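Local coordinates for protein mannose-6-phosphate isomerase (Bacillus subtilis, PDB 1QWR) that probably catalyses the interconversion of D-mannose 6-phosphate and D-fructose 6-phosphate, using one bound zinc ion per subunit, at residues 122-128 with 161-165; 131-135 with 168-172; 89-93 with 178-183. All coordinates share one frame; numbering follows the deposited sequence.

Interaction 1: residues 122-128 with 161-165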
loop_
_atom_site.group_PDB
_atom_site.type_symbol
_atom_site.label_atom_id
_atom_site.label_comp_id
_atom_site.label_asym_id
_atom_site.label_seq_id
_atom_site.Cartn_x
_atom_site.Cartn_y
_atom_site.Cartn_z
ATOM N N TYR A 122 -0.345 -4.910 5.157
ATOM C CA TYR A 122 -1.317 -5.471 6.075
ATOM C C TYR A 122 -1.788 -6.700 5.319
ATOM O O TYR A 122 -2.278 -6.597 4.191
ATOM C CB TYR A 122 -2.528 -4.562 6.316
ATOM C CG TYR A 122 -3.603 -5.291 7.072
ATOM C CD1 TYR A 122 -3.438 -5.585 8.429
ATOM C CD2 TYR A 122 -4.761 -5.768 6.423
ATOM C CE1 TYR A 122 -4.389 -6.341 9.122
ATOM C CE2 TYR A 122 -5.722 -6.526 7.115
ATOM C CZ TYR A 122 -5.522 -6.813 8.465
ATOM O OH TYR A 122 -6.416 -7.624 9.152
ATOM N N ILE A 123 -1.633 -7.871 5.930
ATOM C CA ILE A 123 -2.042 -9.097 5.273
ATOM C C ILE A 123 -3.542 -9.332 5.485
ATOM O O ILE A 123 -3.981 -9.714 6.579
ATOM C CB ILE A 123 -1.260 -10.304 5.823
ATOM C CG1 ILE A 123 0.252 -10.024 5.757
ATOM C CG2 ILE A 123 -1.659 -11.580 5.056
ATOM C CD1 ILE A 123 0.804 -9.753 4.319
ATOM N N ILE A 124 -4.330 -9.104 4.442
ATOM C CA ILE A 124 -5.764 -9.293 4.557
ATOM C C ILE A 124 -6.053 -10.787 4.657
ATOM O O ILE A 124 -6.797 -11.225 5.536
ATOM C CB ILE A 124 -6.523 -8.718 3.329
ATOM C CG1 ILE A 124 -6.288 -7.201 3.219
ATOM C CG2 ILE A 124 -8.017 -8.963 3.499
ATOM C CD1 ILE A 124 -6.616 -6.622 1.828
ATOM N N ASP A 125 -5.449 -11.566 3.767
ATOM C CA ASP A 125 -5.659 -13.016 3.766
ATOM C C ASP A 125 -4.447 -13.661 3.103
ATOM O O ASP A 125 -3.680 -13.006 2.393
ATOM C CB ASP A 125 -6.928 -13.357 2.973
ATOM C CG ASP A 125 -7.469 -14.759 3.276
ATOM O OD1 ASP A 125 -6.887 -15.481 4.108
ATOM O OD2 ASP A 125 -8.491 -15.138 2.673
ATOM N N CYS A 126 -4.271 -14.951 3.333
ATOM C CA CYS A 126 -3.141 -15.650 2.749
ATOM C C CYS A 126 -3.325 -17.130 2.998
ATOM O O CYS A 126 -4.097 -17.527 3.874
ATOM C CB CYS A 126 -1.810 -15.174 3.369
ATOM S SG CYS A 126 -1.505 -15.563 5.120
ATOM N N LYS A 127 -2.617 -17.939 2.223
ATOM C CA LYS A 127 -2.710 -19.384 2.381
ATOM C C LYS A 127 -1.980 -19.806 3.641
ATOM O O LYS A 127 -1.103 -19.087 4.148
ATOM C CB LYS A 127 -2.120 -20.105 1.166
ATOM C CG LYS A 127 -0.637 -19.853 0.939
ATOM C CD LYS A 127 -0.108 -20.719 -0.196
ATOM C CE LYS A 127 1.328 -20.378 -0.544
ATOM N NZ LYS A 127 1.856 -21.302 -1.598
ATOM N N GLU A 128 -2.350 -20.981 4.141
ATOM C CA GLU A 128 -1.766 -21.531 5.351
ATOM C C GLU A 128 -0.235 -21.487 5.445
ATOM O O GLU A 128 0.302 -21.117 6.488
ATOM C CB GLU A 128 -2.259 -22.978 5.553
ATOM C CG GLU A 128 -1.608 -23.723 6.732
ATOM C CD GLU A 128 -0.260 -24.353 6.381
ATOM O OE1 GLU A 128 -0.226 -25.235 5.491
ATOM O OE2 GLU A 128 0.768 -23.976 6.995
ATOM N N LYS A 161 7.237 -16.346 8.203
ATOM C CA LYS A 161 5.975 -17.037 8.004
ATOM C C LYS A 161 4.880 -16.052 8.382
ATOM O O LYS A 161 4.917 -15.466 9.460
ATOM C CB LYS A 161 5.898 -18.273 8.907
ATOM C CG LYS A 161 5.148 -19.424 8.274
ATOM C CD LYS A 161 3.765 -18.986 7.839
ATOM C CE LYS A 161 3.101 -20.026 6.973
ATOM N NZ LYS A 161 1.949 -19.432 6.262
ATOM N N ILE A 162 3.901 -15.883 7.502
ATOM C CA ILE A 162 2.825 -14.925 7.756
ATOM C C ILE A 162 1.442 -15.542 7.891
ATOM O O ILE A 162 1.207 -16.668 7.465
ATOM C CB ILE A 162 2.750 -13.880 6.627
ATOM C CG1 ILE A 162 2.382 -14.572 5.314
ATOM C CG2 ILE A 162 4.093 -13.160 6.502
ATOM C CD1 ILE A 162 1.972 -13.610 4.181
ATOM N N LYS A 163 0.520 -14.768 8.467
ATOM C CA LYS A 163 -0.861 -15.204 8.645
ATOM C C LYS A 163 -1.785 -13.990 8.476
ATOM O O LYS A 163 -1.338 -12.845 8.550
ATOM C CB LYS A 163 -1.043 -15.807 10.049
ATOM C CG LYS A 163 -0.875 -14.814 11.199
ATOM C CD LYS A 163 -0.967 -15.527 12.556
ATOM C CE LYS A 163 -0.660 -14.572 13.711
ATOM N NZ LYS A 163 -1.871 -13.846 14.179
ATOM N N PRO A 164 -3.084 -14.221 8.256
ATOM C CA PRO A 164 -4.000 -13.083 8.090
ATOM C C PRO A 164 -3.973 -12.170 9.307
ATOM O O PRO A 164 -3.905 -12.645 10.447
ATOM C CB PRO A 164 -5.364 -13.755 7.895
ATOM C CG PRO A 164 -4.996 -15.088 7.296
ATOM C CD PRO A 164 -3.781 -15.505 8.078
ATOM N N GLY A 165 -4.018 -10.856 9.074
ATOM C CA GLY A 165 -3.992 -9.935 10.184
ATOM C C GLY A 165 -2.609 -9.393 10.495
ATOM O O GLY A 165 -2.493 -8.408 11.229
HETATM O O HOH W 1 -0.929 -18.471 7.675
#
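Cys126 lays its sulfur over the backbone of the loop that crosses beside it, with SG 3.6 Å from Lys163 CA and 3.7 Å from Pro164 CD. The strand here is 119-126, part of the antiparallel framework of the cupin-type catalytic domain, and residues 161-165 form the connection between strands 157-161 and 167-170. A classic beta bulge breaks the strand's regularity, since Ile124 and Asp125 both face Leu183. In Cys126, chi1 of 67° sets SG between the backbone N and the carbonyl carbon, which brings it to the loop and also within 4.0 Å of Ile162 CG1. Ile123 points the same way; its CD1 meets Ile162 CD1, the two side chains crossing at about a right angle, while its CB lies against Lys163 O. Pro164 lies at a slant across Asp125 of the bulge, CB near Ile124 O and CG near Asp125 OD1; the other carboxylate oxygen, OD2, is paired with Arg28. Further up the strand, the Tyr122 ring reaches the loop with its outer end: OH stands 3.5 Å from Gly165 CA, and Gly165 O approaches the ring obliquely. That hydroxyl also hydrogen-bonds Lys255 NZ, and the ring meets that of Phe245. A phenylalanine here would probably leave Lys255 NZ without this oxygen and open a gap beside Gly165 CA. The loop is also tied to the strand through its main chain, where Gly165 N donates to Ile123 O over 2.7 Å, nearly straight at 171° and in the carbonyl plane. At the other end water 1 donates to both sides of the contact, to Ile162 O at 2.8 Å and to Glu128 O at 3.2 Å.

Interaction 2: residues 131-135 with 168-172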
loop_
_atom_site.group_PDB
_atom_site.type_symbol
_atom_site.label_atom_id
_atom_site.label_comp_id
_atom_site.label_asym_id
_atom_site.label_seq_id
_atom_site.Cartn_x
_atom_site.Cartn_y
_atom_site.Cartn_z
ATOM N N GLU A 131 4.498 -17.104 3.058
ATOM C CA GLU A 131 5.686 -16.463 3.594
ATOM C C GLU A 131 5.956 -15.169 2.839
ATOM O O GLU A 131 5.319 -14.855 1.834
ATOM C CB GLU A 131 6.936 -17.319 3.383
ATOM C CG GLU A 131 6.908 -18.741 3.859
ATOM C CD GLU A 131 8.225 -19.439 3.520
ATOM O OE1 GLU A 131 8.552 -19.536 2.312
ATOM O OE2 GLU A 131 8.933 -19.873 4.456
ATOM N N ILE A 132 6.936 -14.439 3.346
ATOM C CA ILE A 132 7.429 -13.233 2.701
ATOM C C ILE A 132 8.954 -13.303 2.847
ATOM O O ILE A 132 9.472 -13.994 3.733
ATOM C CB ILE A 132 6.923 -11.929 3.369
ATOM C CG1 ILE A 132 7.410 -11.843 4.808
ATOM C CG2 ILE A 132 5.404 -11.862 3.260
ATOM C CD1 ILE A 132 7.158 -10.473 5.474
ATOM N N ILE A 133 9.653 -12.612 1.958
ATOM C CA ILE A 133 11.106 -12.517 2.018
ATOM C C ILE A 133 11.307 -11.130 2.607
ATOM O O ILE A 133 10.767 -10.146 2.087
ATOM C CB ILE A 133 11.728 -12.593 0.617
ATOM C CG1 ILE A 133 11.527 -13.996 0.053
ATOM C CG2 ILE A 133 13.212 -12.251 0.682
ATOM C CD1 ILE A 133 11.819 -14.111 -1.431
ATOM N N TYR A 134 12.061 -11.055 3.699
ATOM C CA TYR A 134 12.300 -9.790 4.389
ATOM C C TYR A 134 13.694 -9.776 5.017
ATOM O O TYR A 134 13.919 -10.425 6.048
ATOM C CB TYR A 134 11.256 -9.609 5.501
ATOM C CG TYR A 134 11.265 -8.259 6.188
ATOM C CD1 TYR A 134 10.335 -7.273 5.846
ATOM C CD2 TYR A 134 12.170 -7.976 7.213
ATOM C CE1 TYR A 134 10.309 -6.048 6.510
ATOM C CE2 TYR A 134 12.152 -6.755 7.888
ATOM C CZ TYR A 134 11.217 -5.797 7.532
ATOM O OH TYR A 134 11.180 -4.605 8.202
ATOM N N GLY A 135 14.607 -9.024 4.410
ATOM C CA GLY A 135 15.958 -8.933 4.932
ATOM C C GLY A 135 16.881 -9.976 4.332
ATOM O O GLY A 135 16.449 -10.811 3.529
ATOM N N TYR A 168 3.484 -5.686 8.454
ATOM C CA TYR A 168 4.936 -5.570 8.294
ATOM C C TYR A 168 5.326 -4.194 7.774
ATOM O O TYR A 168 4.772 -3.713 6.789
ATOM C CB TYR A 168 5.478 -6.631 7.331
ATOM C CG TYR A 168 5.263 -8.033 7.831
ATOM C CD1 TYR A 168 4.112 -8.737 7.503
ATOM C CD2 TYR A 168 6.162 -8.615 8.734
ATOM C CE1 TYR A 168 3.843 -9.993 8.072
ATOM C CE2 TYR A 168 5.904 -9.860 9.307
ATOM C CZ TYR A 168 4.744 -10.539 8.980
ATOM O OH TYR A 168 4.445 -11.742 9.598
ATOM N N TYR A 169 6.295 -3.573 8.431
ATOM C CA TYR A 169 6.783 -2.267 8.008
ATOM C C TYR A 169 8.037 -2.550 7.184
ATOM O O TYR A 169 8.892 -3.344 7.603
ATOM C CB TYR A 169 7.108 -1.428 9.237
ATOM C CG TYR A 169 7.506 -0.019 8.916
ATOM C CD1 TYR A 169 6.561 0.906 8.497
ATOM C CD2 TYR A 169 8.821 0.404 9.070
ATOM C CE1 TYR A 169 6.910 2.234 8.248
ATOM C CE2 TYR A 169 9.183 1.725 8.822
ATOM C CZ TYR A 169 8.216 2.635 8.418
ATOM O OH TYR A 169 8.549 3.951 8.250
ATOM N N VAL A 170 8.144 -1.919 6.015
ATOM C CA VAL A 170 9.267 -2.160 5.097
ATOM C C VAL A 170 10.006 -0.876 4.756
ATOM O O VAL A 170 9.719 -0.221 3.757
ATOM C CB VAL A 170 8.770 -2.801 3.784
ATOM C CG1 VAL A 170 9.970 -3.329 2.970
ATOM C CG2 VAL A 170 7.785 -3.921 4.083
ATOM N N PRO A 171 10.986 -0.500 5.591
ATOM C CA PRO A 171 11.758 0.722 5.355
ATOM C C PRO A 171 12.429 0.646 3.992
ATOM O O PRO A 171 12.803 -0.438 3.550
ATOM C CB PRO A 171 12.794 0.699 6.474
ATOM C CG PRO A 171 12.122 -0.087 7.567
ATOM C CD PRO A 171 11.418 -1.181 6.822
ATOM N N SER A 172 12.580 1.781 3.317
ATOM C CA SER A 172 13.272 1.767 2.035
ATOM C C SER A 172 14.675 1.230 2.372
ATOM O O SER A 172 15.180 1.434 3.497
ATOM C CB SER A 172 13.367 3.176 1.466
ATOM O OG SER A 172 14.002 4.045 2.388
#
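Ile132 sets its terminal methyl squarely on the Tyr168 ring, CD1 lying 3.8 Å from the ring centroid and only 9° off the ring normal, a CH-pi contact. The two strands belong to opposing sheets of the cupin fold: their axes pass 9.6 Å apart at 51°, so side chains rather than backbone hydrogen bonds fill the interface. Ile132 can reach across because CG1 sits between the backbone N and the carbonyl carbon (chi1 62°) and the chain then extends to CD1. Tyr168 offers its face to that methyl while its OH is held by Asp166. Tyr134 extends from the same strand as Ile132, its CG anti to the backbone N, and carries its hydroxyl to the main chain opposite. The ring runs edge-on past Val170 CG2, which is 4.1 Å from Tyr134 CE1, the two side chains sliding by in opposite directions. Val170 also touches Glu119 and His176, two ligands of the zinc ion, so this interface backs directly onto the metal site. Pro171 CD borders the hydroxyl at 3.7 Å from Tyr134 OH. That OH donates to Tyr169 O over 2.7 Å, nearly along the C=O axis, with the acceptor in the plane of the ring.

Interaction 3: residues 89-93 with 178-183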
loop_
_atom_site.group_PDB
_atom_site.type_symbol
_atom_site.label_atom_id
_atom_site.label_comp_id
_atom_site.label_asym_id
_atom_site.label_seq_id
_atom_site.Cartn_x
_atom_site.Cartn_y
_atom_site.Cartn_z
ATOM N N LEU A 89 -4.095 -2.576 -3.395
ATOM C CA LEU A 89 -4.578 -3.908 -3.015
ATOM C C LEU A 89 -3.750 -4.803 -3.949
ATOM O O LEU A 89 -3.714 -4.558 -5.177
ATOM C CB LEU A 89 -6.071 -4.082 -3.307
ATOM C CG LEU A 89 -6.981 -3.547 -2.199
ATOM C CD1 LEU A 89 -8.445 -3.629 -2.684
ATOM C CD2 LEU A 89 -6.798 -4.367 -0.903
ATOM N N LEU A 90 -3.077 -5.818 -3.389
ATOM C CA LEU A 90 -2.216 -6.695 -4.179
ATOM C C LEU A 90 -2.702 -8.142 -4.171
ATOM O O LEU A 90 -2.932 -8.715 -3.105
ATOM C CB LEU A 90 -0.791 -6.683 -3.625
ATOM C CG LEU A 90 -0.129 -5.319 -3.410
ATOM C CD1 LEU A 90 1.218 -5.508 -2.716
ATOM C CD2 LEU A 90 0.041 -4.625 -4.738
ATOM N N ASP A 91 -2.850 -8.707 -5.365
ATOM C CA ASP A 91 -3.278 -10.094 -5.528
ATOM C C ASP A 91 -2.008 -10.851 -5.883
ATOM O O ASP A 91 -1.625 -10.937 -7.073
ATOM C CB ASP A 91 -4.284 -10.199 -6.680
ATOM C CG ASP A 91 -4.685 -11.639 -6.979
ATOM O OD1 ASP A 91 -4.298 -12.556 -6.212
ATOM O OD2 ASP A 91 -5.390 -11.832 -7.996
ATOM N N VAL A 92 -1.338 -11.352 -4.849
ATOM C CA VAL A 92 -0.081 -12.066 -5.042
ATOM C C VAL A 92 -0.376 -13.557 -5.222
ATOM O O VAL A 92 -0.326 -14.340 -4.270
ATOM C CB VAL A 92 0.863 -11.840 -3.846
ATOM C CG1 VAL A 92 2.283 -12.356 -4.183
ATOM C CG2 VAL A 92 0.948 -10.338 -3.505
ATOM N N LYS A 93 -0.720 -13.910 -6.452
ATOM C CA LYS A 93 -1.037 -15.284 -6.825
ATOM C C LYS A 93 0.262 -16.076 -6.870
ATOM O O LYS A 93 0.352 -17.167 -6.297
ATOM C CB LYS A 93 -1.715 -15.306 -8.203
ATOM C CG LYS A 93 -2.161 -16.700 -8.629
ATOM C CD LYS A 93 -2.917 -16.659 -9.930
ATOM C CE LYS A 93 -3.325 -18.079 -10.350
ATOM N NZ LYS A 93 -4.027 -18.086 -11.663
ATOM N N LEU A 178 7.054 -10.135 -1.639
ATOM C CA LEU A 178 5.858 -10.795 -1.150
ATOM C C LEU A 178 5.878 -12.129 -1.911
ATOM O O LEU A 178 6.333 -12.176 -3.065
ATOM C CB LEU A 178 4.605 -9.997 -1.528
ATOM C CG LEU A 178 4.310 -8.745 -0.702
ATOM C CD1 LEU A 178 3.167 -7.967 -1.340
ATOM C CD2 LEU A 178 3.958 -9.153 0.730
ATOM N N CYS A 179 5.401 -13.199 -1.287
ATOM C CA CYS A 179 5.396 -14.498 -1.941
ATOM C C CYS A 179 3.987 -15.018 -2.232
ATOM O O CYS A 179 2.997 -14.524 -1.680
ATOM C CB CYS A 179 6.211 -15.491 -1.116
ATOM S SG CYS A 179 7.968 -14.984 -0.967
ATOM N N LYS A 180 3.906 -15.995 -3.132
ATOM C CA LYS A 180 2.629 -16.556 -3.563
ATOM C C LYS A 180 1.613 -16.863 -2.473
ATOM O O LYS A 180 1.966 -17.315 -1.380
ATOM C CB LYS A 180 2.864 -17.820 -4.394
ATOM C CG LYS A 180 3.352 -19.008 -3.591
ATOM C CD LYS A 180 3.544 -20.229 -4.490
ATOM C CE LYS A 180 2.268 -20.574 -5.240
ATOM N NZ LYS A 180 2.467 -21.702 -6.196
ATOM N N GLY A 181 0.346 -16.615 -2.804
ATOM C CA GLY A 181 -0.765 -16.863 -1.893
ATOM C C GLY A 181 -1.078 -15.832 -0.831
ATOM O O GLY A 181 -1.329 -16.188 0.313
ATOM N N ALA A 182 -1.086 -14.560 -1.208
ATOM C CA ALA A 182 -1.343 -13.497 -0.242
ATOM C C ALA A 182 -2.183 -12.408 -0.874
ATOM O O ALA A 182 -2.048 -12.141 -2.063
ATOM C CB ALA A 182 -0.007 -12.891 0.240
ATOM N N LEU A 183 -3.051 -11.802 -0.071
ATOM C CA LEU A 183 -3.917 -10.703 -0.499
ATOM C C LEU A 183 -3.521 -9.581 0.448
ATOM O O LEU A 183 -3.772 -9.670 1.653
ATOM C CB LEU A 183 -5.378 -11.075 -0.291
ATOM C CG LEU A 183 -6.355 -9.953 -0.614
ATOM C CD1 LEU A 183 -6.284 -9.610 -2.095
ATOM C CD2 LEU A 183 -7.754 -10.426 -0.251
#
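Val92 pairs with Ala182 through both of its backbone polar atoms, the hydrogen-bonded antiparallel pair that joins the end of strand 85-92 to the start of strand 182-189. Val92 N donates to Ala182 O over 3.0 Å, and Ala182 N returns a longer bond to Val92 O at 3.2 Å. Val92 O accepts a second, weak bond from Gly181 N; Gly181 and Ala182 both face Val92, and the positive phi of Gly181 (82°), a value glycine takes readily, makes this a G1 beta bulge. On the opposite strand Val92 is the centre of an inverse gamma turn, in which Lys93 N donates weakly to Asp91 O. At the neighbouring non-hydrogen-bonded pair, Asp91 with Leu183, Leu183 CA makes a CA-H...O contact of 3.4 Å with Leu90 O. Other polar groups find partners beyond the pair: Asp91 OD2 accepts from Ala24 N, Lys180 N donates to Asp95 OD1, and Leu178 O accepts from Thr96 OG1. On the face carrying Val92 and Ala182 the packing is mostly aliphatic. Leu90 CD1 presses on Leu178 CD1 at 3.4 Å, tighter than usual van der Waals contact. With chi1 at -169°, Val92 turns CG1 onto Cys179 O, 3.4 Å away, and lays CG2 against Leu178 CD1. Leu178 follows the zinc ligand His176 by two residues, and its side chain comes to about 6 Å from the zinc ion. The chemistry implies a strand end held by the pair's two backbone bonds plus a weak one from Gly181 N, with the aliphatic contact of Leu90, Val92 and Leu178 probably packing it near the zinc site.

Interactions 1 and 3 lie close together, their centres 9 Å apart, whereas interaction 2 is 14 Å from each. Strand 182-189 runs between strands 85-92 and 119-126, so it joins interaction 3 to interaction 1; Asp125 O and Leu183 N, 2.8 Å apart, make a probable hydrogen bond across that border. Interaction 2 spans two sheets, from strand 167-170, beside 119-126, to strand 131-136 of a three-stranded sheet, and Ile162 CG2 packs on Ile132 CG2 where it meets interaction 1. Along the chain, residues 89-93 and 178-183 enclose both other contacts, whose segments alternate. The contacts thus lie on or beside strands 119-126 and 176-178, which carry the zinc ligands Glu119 and His176.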